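Local structure of XPF endonuclease (Aeropyrum pernix, 2BGW) at a contact of chain A with DNA and the interface of chains A and B. The protein is a structure-specific endonuclease of nucleotide excision repair that binds DNA and probably cuts one of its strands with the help of magnesium. Sequence-based numbering; all coordinates share one arbitrary frame. Chains: chain A/B, XPF endonuclease.

Contacts 2 and 4 are largely two-fold counterparts within the chain A–B interface, between helix-hairpin-helix regions: A:Val156 and A:Leu185 meet B:Lys212 and B:Ile213 in contact 2, and the same residues with the chains exchanged meet in contact 4; their C-alpha centres lie about 19 Å apart. Contact 3 joins the nuclease regions, its C-alpha centre some 32 Å from that of contact 2 and 33 Å from that of contact 4. Contact 1 has its centre about 10 Å from that of contact 4 and shares A:Phe167 with it, a backbone carbonyl near DNA and a ring in the dimer. Chain pairing and DNA placement are therefore probably coupled.

Contact 1: a contact of chain A with DNA. Residues chain A 77, 165, 167, 170. With nucleotides of chain C.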
loop_
_atom_site.group_PDB
_atom_site.type_symbol
_atom_site.label_atom_id
_atom_site.label_comp_id
_atom_site.label_asym_id
_atom_site.label_seq_id
_atom_site.Cartn_x
_atom_site.Cartn_y
_atom_site.Cartn_z
ATOM N N GLU A 77 5.849 3.978 2.595
ATOM C CA GLU A 77 7.315 4.084 2.534
ATOM C C GLU A 77 7.935 2.845 1.903
ATOM O O GLU A 77 8.916 2.941 1.198
ATOM C CB GLU A 77 7.886 4.198 3.944
ATOM C CG GLU A 77 9.348 4.637 4.039
ATOM C CD GLU A 77 9.933 4.536 5.462
ATOM O OE1 GLU A 77 9.191 4.403 6.468
ATOM O OE2 GLU A 77 11.177 4.607 5.575
ATOM N N GLN A 165 15.691 -1.067 3.772
ATOM C CA GLN A 165 14.957 0.245 3.794
ATOM C C GLN A 165 15.174 1.056 5.090
ATOM O O GLN A 165 15.125 2.301 5.095
ATOM C CB GLN A 165 13.450 0.062 3.568
ATOM C CG GLN A 165 12.888 0.366 2.147
ATOM C CD GLN A 165 12.115 -0.860 1.553
ATOM O OE1 GLN A 165 10.961 -1.120 1.906
ATOM N NE2 GLN A 165 12.783 -1.628 0.678
ATOM N N PHE A 167 17.805 1.684 6.532
ATOM C CA PHE A 167 18.996 2.520 6.467
ATOM C C PHE A 167 18.656 3.905 5.947
ATOM O O PHE A 167 17.710 4.077 5.148
ATOM C CB PHE A 167 20.045 1.896 5.555
ATOM C CG PHE A 167 20.876 0.809 6.213
ATOM C CD1 PHE A 167 20.336 -0.464 6.465
ATOM C CD2 PHE A 167 22.207 1.045 6.553
ATOM C CE1 PHE A 167 21.098 -1.473 7.061
ATOM C CE2 PHE A 167 22.991 0.038 7.146
ATOM C CZ PHE A 167 22.432 -1.216 7.396
ATOM N N ILE A 170 18.654 4.712 2.042
ATOM C CA ILE A 170 18.117 3.525 1.385
ATOM C C ILE A 170 16.573 3.428 1.437
ATOM O O ILE A 170 15.969 3.165 2.509
ATOM C CB ILE A 170 18.755 2.244 1.936
ATOM C CG1 ILE A 170 20.274 2.318 1.776
ATOM C CG2 ILE A 170 18.184 1.026 1.231
ATOM C CD1 ILE A 170 20.997 1.082 2.314
ATOM P P DG C 14 15.407 7.378 3.578
ATOM O OP1 DG C 14 16.454 8.072 4.362
ATOM O OP2 DG C 14 15.322 5.879 3.666
ATOM O "O5'" DG C 14 14.042 8.086 3.973
ATOM C "C5'" DG C 14 13.958 9.492 3.796
ATOM C "C4'" DG C 14 12.618 10.018 4.272
ATOM O "O4'" DG C 14 11.712 10.069 3.132
ATOM C "C3'" DG C 14 11.916 9.191 5.341
ATOM O "O3'" DG C 14 11.314 10.123 6.239
ATOM C "C2'" DG C 14 10.929 8.332 4.522
ATOM C "C1'" DG C 14 10.537 9.319 3.418
ATOM N N9 DG C 14 9.985 8.823 2.146
ATOM C C8 DG C 14 10.120 7.588 1.572
ATOM N N7 DG C 14 9.489 7.469 0.429
ATOM C C5 DG C 14 8.898 8.703 0.222
ATOM C C6 DG C 14 8.081 9.185 -0.843
ATOM O O6 DG C 14 7.683 8.618 -1.875
ATOM N N1 DG C 14 7.675 10.500 -0.661
ATOM C C2 DG C 14 8.013 11.256 0.412
ATOM N N2 DG C 14 7.515 12.491 0.361
ATOM N N3 DG C 14 8.770 10.837 1.423
ATOM C C4 DG C 14 9.187 9.547 1.271
ATOM P P DA C 15 10.488 9.624 7.530
ATOM O OP1 DA C 15 10.887 10.495 8.650
ATOM O OP2 DA C 15 10.651 8.153 7.659
ATOM O "O5'" DA C 15 8.962 9.952 7.206
ATOM C "C5'" DA C 15 8.648 11.341 7.071
ATOM C "C4'" DA C 15 7.312 11.505 6.385
ATOM O "O4'" DA C 15 7.406 10.950 5.042
ATOM C "C3'" DA C 15 6.213 10.713 7.094
ATOM O "O3'" DA C 15 5.281 11.590 7.738
ATOM C "C2'" DA C 15 5.567 9.866 5.998
ATOM C "C1'" DA C 15 6.125 10.473 4.705
ATOM N N9 DA C 15 6.121 9.475 3.634
ATOM C C8 DA C 15 6.669 8.221 3.663
ATOM N N7 DA C 15 6.451 7.537 2.561
ATOM C C5 DA C 15 5.702 8.393 1.764
ATOM C C6 DA C 15 5.135 8.244 0.476
ATOM N N6 DA C 15 5.264 7.146 -0.280
ATOM N N1 DA C 15 4.432 9.288 -0.008
ATOM C C2 DA C 15 4.317 10.380 0.760
ATOM N N3 DA C 15 4.787 10.630 1.983
ATOM C C4 DA C 15 5.480 9.584 2.424
#
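A:Glu77 lies across the major-groove edges of two successive paired nucleotides, DA15 and DG14 of chain C. Its CG is anti to the backbone N (chi1 -166°) and the chain runs on extended, which carries the side chain across the step from DA15 to DG14. At the root, A:Glu77 CA sits 3.6 Å from N7 on the Hoogsteen edge of DA15, and CB follows at 3.9 Å from the same N7. Farther out, A:Glu77 CG meets C8 of the DG14 base at 3.9 Å, and CD comes 4.0 Å from C2' of the DG14 deoxyribose. A:Glu77 OE2, of the carboxylate, is 4.1 Å from the phosphate oxygen OP2 of DA15, a pairing of like charges that would probably repel, so the contact probably rests more on van der Waals fit than on charge. An alanine here would probably leave the C8 and C2' side of DG14 without its carbon neighbour. On the other flank A:Phe167 O points towards OP2 of DG14 and A:Ile170 O passes close beside it; all are acceptors, so the approach is doubtful and no hydrogen bond. A:Glu77 belongs to the last turn of helix 67-78, whereas A:Phe167 and A:Ile170 lie in the hairpin between helices 155-165 and 172-182, a helix-hairpin-helix motif.

Contact 2: the interface of chains A and B. Residues chain A 156, 160, 183-185; chain B 212-213, 215-217.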
loop_
_atom_site.group_PDB
_atom_site.type_symbol
_atom_site.label_atom_id
_atom_site.label_comp_id
_atom_site.label_asym_id
_atom_site.label_seq_id
_atom_site.Cartn_x
_atom_site.Cartn_y
_atom_site.Cartn_z
ATOM N N VAL A 156 10.793 -13.859 2.551
ATOM C CA VAL A 156 12.193 -13.658 2.898
ATOM C C VAL A 156 12.788 -12.481 2.144
ATOM O O VAL A 156 13.472 -11.637 2.731
ATOM C CB VAL A 156 13.035 -14.894 2.682
ATOM C CG1 VAL A 156 14.483 -14.533 2.785
ATOM C CG2 VAL A 156 12.688 -15.956 3.704
ATOM N N GLN A 160 14.228 -8.952 3.531
ATOM C CA GLN A 160 15.533 -8.472 3.076
ATOM C C GLN A 160 15.434 -7.019 2.647
ATOM O O GLN A 160 16.337 -6.213 2.901
ATOM C CB GLN A 160 16.086 -9.333 1.945
ATOM C CG GLN A 160 16.364 -10.757 2.371
ATOM C CD GLN A 160 16.577 -11.680 1.202
ATOM O OE1 GLN A 160 16.251 -11.356 0.050
ATOM N NE2 GLN A 160 17.140 -12.848 1.484
ATOM N N GLY A 183 23.404 -9.786 -4.370
ATOM C CA GLY A 183 22.742 -11.065 -4.266
ATOM C C GLY A 183 22.371 -11.478 -2.864
ATOM O O GLY A 183 21.704 -12.481 -2.691
ATOM N N SER A 184 22.786 -10.729 -1.852
ATOM C CA SER A 184 22.648 -11.191 -0.470
ATOM C C SER A 184 22.765 -9.996 0.440
ATOM O O SER A 184 23.427 -9.032 0.069
ATOM C CB SER A 184 23.779 -12.165 -0.151
ATOM O OG SER A 184 23.493 -12.885 1.022
ATOM N N LEU A 185 22.144 -10.031 1.618
ATOM C CA LEU A 185 22.304 -8.921 2.567
ATOM C C LEU A 185 23.719 -8.920 3.106
ATOM O O LEU A 185 24.385 -7.878 3.222
ATOM C CB LEU A 185 21.322 -9.015 3.739
ATOM C CG LEU A 185 19.859 -8.683 3.476
ATOM C CD1 LEU A 185 19.243 -8.079 4.714
ATOM C CD2 LEU A 185 19.704 -7.752 2.274
ATOM N N LYS B 212 18.569 -16.823 7.662
ATOM C CA LYS B 212 17.831 -17.048 6.412
ATOM C C LYS B 212 17.682 -15.720 5.718
ATOM O O LYS B 212 17.969 -15.615 4.523
ATOM C CB LYS B 212 16.451 -17.676 6.643
ATOM N N ILE B 213 17.278 -14.696 6.474
ATOM C CA ILE B 213 17.228 -13.347 5.930
ATOM C C ILE B 213 18.607 -12.919 5.493
ATOM O O ILE B 213 18.770 -12.429 4.394
ATOM C CB ILE B 213 16.619 -12.327 6.917
ATOM C CG1 ILE B 213 15.138 -12.619 7.103
ATOM C CG2 ILE B 213 16.792 -10.896 6.426
ATOM C CD1 ILE B 213 14.621 -12.124 8.378
ATOM N N MET B 215 21.306 -14.530 4.608
ATOM C CA MET B 215 22.034 -15.297 3.640
ATOM C C MET B 215 21.275 -15.761 2.395
ATOM O O MET B 215 21.913 -16.202 1.443
ATOM C CB MET B 215 22.641 -16.511 4.318
ATOM C CG MET B 215 23.842 -16.206 5.207
ATOM S SD MET B 215 24.342 -17.699 6.104
ATOM C CE MET B 215 25.327 -18.519 4.812
ATOM N N THR B 216 19.942 -15.708 2.375
ATOM C CA THR B 216 19.237 -16.169 1.177
ATOM C C THR B 216 19.583 -15.244 0.010
ATOM O O THR B 216 19.491 -14.018 0.142
ATOM C CB THR B 216 17.699 -16.285 1.348
ATOM O OG1 THR B 216 17.375 -17.153 2.441
ATOM C CG2 THR B 216 17.072 -16.871 0.101
ATOM N N PRO B 217 20.019 -15.834 -1.128
ATOM C CA PRO B 217 20.354 -15.013 -2.284
ATOM C C PRO B 217 19.119 -14.507 -3.012
ATOM O O PRO B 217 17.998 -14.963 -2.753
ATOM C CB PRO B 217 21.131 -15.973 -3.181
ATOM C CG PRO B 217 20.632 -17.302 -2.829
ATOM C CD PRO B 217 20.222 -17.272 -1.400
#
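A:Val156 meets B:Thr216 with their side chains crossing at about a right angle: A:Val156 CG1, anti to the valine's backbone N (chi1 168°), comes 3.9 Å from B:Thr216 CB. These two bury the most surface here, 48 and 44 Å², with B:Ile213 next at 41 Å². One turn beyond A:Val156 on helix 155-165, A:Gln160 slides past B:Ile213 in the opposite direction, A:Gln160 CG lying 4.1 Å from B:Ile213 CG2. The glutamine chain is extended, which takes its amide to the end of helix 204-215 of chain B. There A:Gln160 NE2 makes two weak hydrogen bonds, to the backbone carbonyl B:Thr216 O at 2.9 Å and to B:Ile213 O at 3.4 Å. The first is strongly bent, with 120° at the hydrogen, so the amide probably adds little holding force here. A:Leu185 lies alongside B:Ile213, pointing the same way, and puts CD1 4.1 Å from B:Ile213 CG2. The two-fold interface of which this is a part fits the homodimer typical of archaeal XPF nucleases. B:Thr216 is itself braced within its chain: its hydroxyl OG1 donates to B:Lys212 O at 2.7 Å, from a position tilted 33° from the carbonyl plane.

Contact 3: the interface of chains A and B. Residues chain A 83, 110, 115-118; chain B 110-111, 114-117.
The end of helix 99-112 and the start of strand 116-120, both within the ERCC4 nuclease region, face their counterparts across the two-fold axis, and A:Arg116 and B:Arg116 meet between them. Their side chains cross at about a right angle, yet the guanidinium planes are only 29° apart and stack with an offset, A:Arg116 CZ to B:Arg116 CZ 4.0 Å. A:Arg116 runs extended from CG to NE and uses its edge for polar contacts. A:Arg116 NH2 donates to the carbonyl B:Gly114 O at 2.8 Å, lying in the guanidinium plane, and A:Arg116 NH1 reaches B:Gln110 OE1 at 3.1 Å on a lone pair of that amide oxygen. An alanine in place of A:Arg116 would probably leave both acceptors without this donor and B:Arg116 without its stacking mate. B:Gln110 is gripped at its other end too: B:Gln110 NE2 donates to A:Leu117 O at 3.0 Å, from 48° above the carbonyl plane. Such bonds at both ends would probably hold the amide's rotation. The ring of A:Phe83 stands nearly upright to that amide, 86° between planes, and its edge meets B:Leu111, with A:Phe83 CZ 3.6 Å from B:Leu111 CD2. In the counterpart pair, which is not an exact copy, B:Arg116 turns NE to A:Gln110 OE1, at a separation too short to trust. The bonded carbonyls and apolar edge together hold the two nuclease regions side by side, probably setting the spacing of their active sites.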
loop_
_atom_site.group_PDB
_atom_site.type_symbol
_atom_site.label_atom_id
_atom_site.label_comp_id
_atom_site.label_asym_id
_atom_site.label_seq_id
_atom_site.Cartn_x
_atom_site.Cartn_y
_atom_site.Cartn_z
ATOM N N PHE A 83 -2.674 -0.861 -1.131
ATOM C CA PHE A 83 -4.129 -0.925 -1.139
ATOM C C PHE A 83 -4.556 -1.155 0.251
ATOM O O PHE A 83 -4.082 -2.107 0.879
ATOM C CB PHE A 83 -4.662 -2.071 -2.003
ATOM C CG PHE A 83 -4.572 -1.799 -3.475
ATOM C CD1 PHE A 83 -3.603 -2.400 -4.244
ATOM C CD2 PHE A 83 -5.462 -0.908 -4.089
ATOM C CE1 PHE A 83 -3.534 -2.136 -5.597
ATOM C CE2 PHE A 83 -5.385 -0.627 -5.455
ATOM C CZ PHE A 83 -4.419 -1.241 -6.202
ATOM N N GLN A 110 -5.282 8.921 0.749
ATOM C CA GLN A 110 -5.205 8.900 -0.697
ATOM C C GLN A 110 -4.329 10.008 -1.237
ATOM O O GLN A 110 -3.556 9.775 -2.130
ATOM C CB GLN A 110 -6.599 9.039 -1.299
ATOM C CG GLN A 110 -7.449 7.752 -1.403
ATOM C CD GLN A 110 -7.269 7.086 -2.746
ATOM O OE1 GLN A 110 -6.143 7.019 -3.273
ATOM N NE2 GLN A 110 -8.364 6.588 -3.317
ATOM N N ILE A 115 -1.926 6.271 -0.939
ATOM C CA ILE A 115 -2.508 4.959 -0.674
ATOM C C ILE A 115 -3.759 4.845 -1.499
ATOM O O ILE A 115 -4.323 5.861 -1.903
ATOM C CB ILE A 115 -2.797 4.741 0.808
ATOM C CG1 ILE A 115 -1.532 4.317 1.530
ATOM C CG2 ILE A 115 -3.796 3.627 1.037
ATOM C CD1 ILE A 115 -0.969 5.397 2.420
ATOM N N ARG A 116 -4.156 3.608 -1.791
ATOM C CA ARG A 116 -5.332 3.305 -2.631
ATOM C C ARG A 116 -6.369 2.539 -1.833
ATOM O O ARG A 116 -6.031 1.596 -1.097
ATOM C CB ARG A 116 -4.921 2.535 -3.891
ATOM C CG ARG A 116 -4.150 3.397 -4.840
ATOM C CD ARG A 116 -3.550 2.643 -5.973
ATOM N NE ARG A 116 -2.974 3.561 -6.952
ATOM C CZ ARG A 116 -3.683 4.142 -7.914
ATOM N NH1 ARG A 116 -4.980 3.899 -8.009
ATOM N NH2 ARG A 116 -3.114 4.978 -8.772
ATOM N N LEU A 117 -7.623 2.971 -1.949
ATOM C CA LEU A 117 -8.708 2.386 -1.148
ATOM C C LEU A 117 -9.610 1.587 -2.027
ATOM O O LEU A 117 -9.880 1.998 -3.152
ATOM C CB LEU A 117 -9.536 3.455 -0.463
ATOM C CG LEU A 117 -8.812 4.293 0.582
ATOM C CD1 LEU A 117 -9.650 5.507 0.922
ATOM C CD2 LEU A 117 -8.464 3.504 1.850
ATOM N N MET A 118 -10.034 0.429 -1.534
ATOM C CA MET A 118 -11.121 -0.320 -2.142
ATOM C C MET A 118 -12.113 -0.558 -1.029
ATOM O O MET A 118 -11.707 -0.886 0.095
ATOM C CB MET A 118 -10.655 -1.686 -2.652
ATOM C CG MET A 118 -9.517 -1.678 -3.634
ATOM S SD MET A 118 -9.926 -1.721 -5.397
ATOM C CE MET A 118 -11.479 -2.597 -5.391
ATOM N N GLN B 110 -8.022 0.679 -10.916
ATOM C CA GLN B 110 -6.847 1.140 -10.185
ATOM C C GLN B 110 -5.455 0.746 -10.749
ATOM O O GLN B 110 -4.590 1.605 -10.887
ATOM C CB GLN B 110 -6.959 0.757 -8.732
ATOM C CG GLN B 110 -8.241 1.212 -8.142
ATOM C CD GLN B 110 -8.071 1.675 -6.742
ATOM O OE1 GLN B 110 -7.257 2.549 -6.464
ATOM N NE2 GLN B 110 -8.855 1.099 -5.834
ATOM N N LEU B 111 -5.231 -0.525 -11.072
ATOM C CA LEU B 111 -3.935 -0.933 -11.616
ATOM C C LEU B 111 -3.681 -0.575 -13.081
ATOM O O LEU B 111 -2.555 -0.304 -13.424
ATOM C CB LEU B 111 -3.703 -2.424 -11.436
ATOM C CG LEU B 111 -3.678 -2.936 -10.019
ATOM C CD1 LEU B 111 -3.412 -4.403 -10.043
ATOM C CD2 LEU B 111 -2.638 -2.205 -9.228
ATOM N N GLY B 114 -4.993 3.688 -13.103
ATOM C CA GLY B 114 -4.417 4.483 -12.053
ATOM C C GLY B 114 -5.474 5.229 -11.306
ATOM O O GLY B 114 -5.177 5.902 -10.349
ATOM N N ILE B 115 -6.711 5.097 -11.750
ATOM C CA ILE B 115 -7.847 5.750 -11.156
ATOM C C ILE B 115 -8.055 5.358 -9.691
ATOM O O ILE B 115 -7.857 4.209 -9.301
ATOM C CB ILE B 115 -9.061 5.407 -12.013
ATOM C CG1 ILE B 115 -9.072 6.315 -13.225
ATOM C CG2 ILE B 115 -10.378 5.517 -11.262
ATOM C CD1 ILE B 115 -9.919 5.768 -14.324
ATOM N N ARG B 116 -8.470 6.322 -8.882
ATOM C CA ARG B 116 -8.714 6.070 -7.470
ATOM C C ARG B 116 -10.183 6.040 -7.150
ATOM O O ARG B 116 -10.948 6.865 -7.626
ATOM C CB ARG B 116 -8.016 7.124 -6.621
ATOM C CG ARG B 116 -6.536 7.177 -6.890
ATOM C CD ARG B 116 -5.875 8.233 -6.087
ATOM N NE ARG B 116 -4.851 7.618 -5.249
ATOM C CZ ARG B 116 -3.610 7.461 -5.645
ATOM N NH1 ARG B 116 -3.254 7.897 -6.843
ATOM N NH2 ARG B 116 -2.747 6.875 -4.853
ATOM N N LEU B 117 -10.579 5.091 -6.336
ATOM C CA LEU B 117 -11.965 4.954 -6.002
ATOM C C LEU B 117 -12.251 5.383 -4.583
ATOM O O LEU B 117 -11.454 5.162 -3.677
ATOM C CB LEU B 117 -12.349 3.502 -6.113
ATOM C CG LEU B 117 -12.076 2.895 -7.466
ATOM C CD1 LEU B 117 -12.570 1.496 -7.376
ATOM C CD2 LEU B 117 -12.805 3.648 -8.562
#

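Contact 4: the interface of chains A and B. Residues chain A 166-168, 209, 212-213; chain B 154, 156, 159, 163, 185.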
loop_
_atom_site.group_PDB
_atom_site.type_symbol
_atom_site.label_atom_id
_atom_site.label_comp_id
_atom_site.label_asym_id
_atom_site.label_seq_id
_atom_site.Cartn_x
_atom_site.Cartn_y
_atom_site.Cartn_z
ATOM N N SER A 166 15.432 0.337 6.175
ATOM C CA SER A 166 15.658 0.952 7.463
ATOM C C SER A 166 16.933 1.802 7.523
ATOM O O SER A 166 17.122 2.561 8.455
ATOM C CB SER A 166 15.637 -0.106 8.572
ATOM O OG SER A 166 16.769 -0.964 8.492
ATOM N N PHE A 167 17.805 1.684 6.532
ATOM C CA PHE A 167 18.996 2.520 6.467
ATOM C C PHE A 167 18.656 3.905 5.947
ATOM O O PHE A 167 17.710 4.077 5.148
ATOM C CB PHE A 167 20.045 1.896 5.555
ATOM C CG PHE A 167 20.876 0.809 6.213
ATOM C CD1 PHE A 167 20.336 -0.464 6.465
ATOM C CD2 PHE A 167 22.207 1.045 6.553
ATOM C CE1 PHE A 167 21.098 -1.473 7.061
ATOM C CE2 PHE A 167 22.991 0.038 7.146
ATOM C CZ PHE A 167 22.432 -1.216 7.396
ATOM N N PRO A 168 19.420 4.914 6.397
ATOM C CA PRO A 168 19.282 6.249 5.847
ATOM C C PRO A 168 19.697 6.188 4.388
ATOM O O PRO A 168 20.534 5.368 4.059
ATOM C CB PRO A 168 20.306 7.047 6.644
ATOM C CG PRO A 168 20.514 6.254 7.884
ATOM C CD PRO A 168 20.461 4.867 7.436
ATOM N N GLU A 209 27.901 7.050 5.275
ATOM C CA GLU A 209 26.921 6.902 6.340
ATOM C C GLU A 209 26.635 5.408 6.637
ATOM O O GLU A 209 26.579 4.981 7.812
ATOM C CB GLU A 209 25.645 7.701 5.989
ATOM C CG GLU A 209 24.420 7.520 6.920
ATOM C CD GLU A 209 24.634 8.064 8.322
ATOM O OE1 GLU A 209 25.800 8.219 8.743
ATOM O OE2 GLU A 209 23.636 8.341 9.023
ATOM N N LYS A 212 29.761 3.633 8.043
ATOM C CA LYS A 212 29.954 4.090 9.415
ATOM C C LYS A 212 28.957 3.381 10.315
ATOM O O LYS A 212 29.334 2.940 11.395
ATOM C CB LYS A 212 29.889 5.618 9.568
ATOM N N ILE A 213 27.710 3.210 9.871
ATOM C CA ILE A 213 26.730 2.490 10.706
ATOM C C ILE A 213 27.063 1.000 10.887
ATOM O O ILE A 213 26.891 0.438 11.967
ATOM C CB ILE A 213 25.310 2.622 10.177
ATOM C CG1 ILE A 213 24.791 4.024 10.426
ATOM C CG2 ILE A 213 24.393 1.628 10.883
ATOM C CD1 ILE A 213 23.646 4.395 9.527
ATOM N N SER B 154 20.299 11.261 12.764
ATOM C CA SER B 154 21.729 10.841 12.684
ATOM C C SER B 154 22.718 10.822 13.906
ATOM O O SER B 154 23.707 11.572 13.955
ATOM C CB SER B 154 22.395 11.485 11.462
ATOM O OG SER B 154 22.105 10.745 10.289
ATOM N N VAL B 156 24.778 7.491 15.230
ATOM C CA VAL B 156 24.992 6.137 14.778
ATOM C C VAL B 156 24.430 5.118 15.746
ATOM O O VAL B 156 23.633 4.284 15.354
ATOM C CB VAL B 156 26.453 5.919 14.425
ATOM C CG1 VAL B 156 26.760 4.459 14.252
ATOM C CG2 VAL B 156 26.770 6.686 13.157
ATOM N N TRP B 159 20.526 4.599 14.934
ATOM C CA TRP B 159 20.314 3.880 13.690
ATOM C C TRP B 159 20.576 2.390 13.844
ATOM O O TRP B 159 19.871 1.567 13.246
ATOM C CB TRP B 159 21.210 4.447 12.598
ATOM C CG TRP B 159 20.736 5.750 12.078
ATOM C CD1 TRP B 159 21.316 6.956 12.264
ATOM C CD2 TRP B 159 19.576 5.978 11.288
ATOM N NE1 TRP B 159 20.599 7.935 11.631
ATOM C CE2 TRP B 159 19.520 7.362 11.022
ATOM C CE3 TRP B 159 18.573 5.148 10.776
ATOM C CZ2 TRP B 159 18.500 7.945 10.261
ATOM C CZ3 TRP B 159 17.549 5.727 10.013
ATOM C CH2 TRP B 159 17.526 7.112 9.762
ATOM N N ILE B 163 17.760 -0.485 13.064
ATOM C CA ILE B 163 17.968 -1.520 12.049
ATOM C C ILE B 163 17.802 -2.925 12.628
ATOM O O ILE B 163 17.018 -3.718 12.129
ATOM C CB ILE B 163 19.298 -1.317 11.341
ATOM C CG1 ILE B 163 19.297 0.063 10.709
ATOM C CG2 ILE B 163 19.485 -2.362 10.280
ATOM C CD1 ILE B 163 20.574 0.477 10.145
ATOM N N LEU B 185 27.494 -4.058 13.951
ATOM C CA LEU B 185 26.432 -4.710 13.170
ATOM C C LEU B 185 27.067 -5.709 12.263
ATOM O O LEU B 185 26.663 -6.874 12.222
ATOM C CB LEU B 185 25.611 -3.720 12.340
ATOM C CG LEU B 185 24.560 -2.875 13.068
ATOM C CD1 LEU B 185 23.857 -1.992 12.084
ATOM C CD2 LEU B 185 23.561 -3.706 13.831
#
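With its CG anti to the carbonyl carbon (chi1 -75°) and chi2 at 110°, B:Trp159 turns the face of its indole towards A:Pro168, and the two side chains approach tip to tip. A:Pro168 CG sits over the six-membered ring of B:Trp159, 3.3 Å from its centroid, in a CH-pi contact that reaches over the five-membered ring as well. One turn on along the same helix, 156-165 of chain B, B:Ile163 has its CG1 anti to the carbonyl carbon and CD1 anti again beyond it. That extended branch crosses A:Phe167 at about a right angle and sets B:Ile163 CD1 over the middle of the phenyl face, 3.6 Å from the A:Phe167 ring centroid. Two successive residues of the chain A hairpin, A:Phe167 and A:Pro168, thus pair with two residues of one chain B helix: a ring of chain A takes a methyl in one case, and a ring of chain B takes a proline carbon in the other. A:Ile213 from helix 204-215 closes the apolar patch. A:Ile213 CD1 lies 3.9 Å from B:Trp159 CB, and A:Ile213 CG2 lies 3.9 Å from CD1 of B:Leu185, which runs alongside it. Beyond the indole the contact becomes polar: the hydroxyl of B:Ser154 donates to the carboxylate of A:Glu209, B:Ser154 OG to A:Glu209 OE2 3.1 Å, meeting that oxygen on its syn side and 35° out of the carboxylate plane.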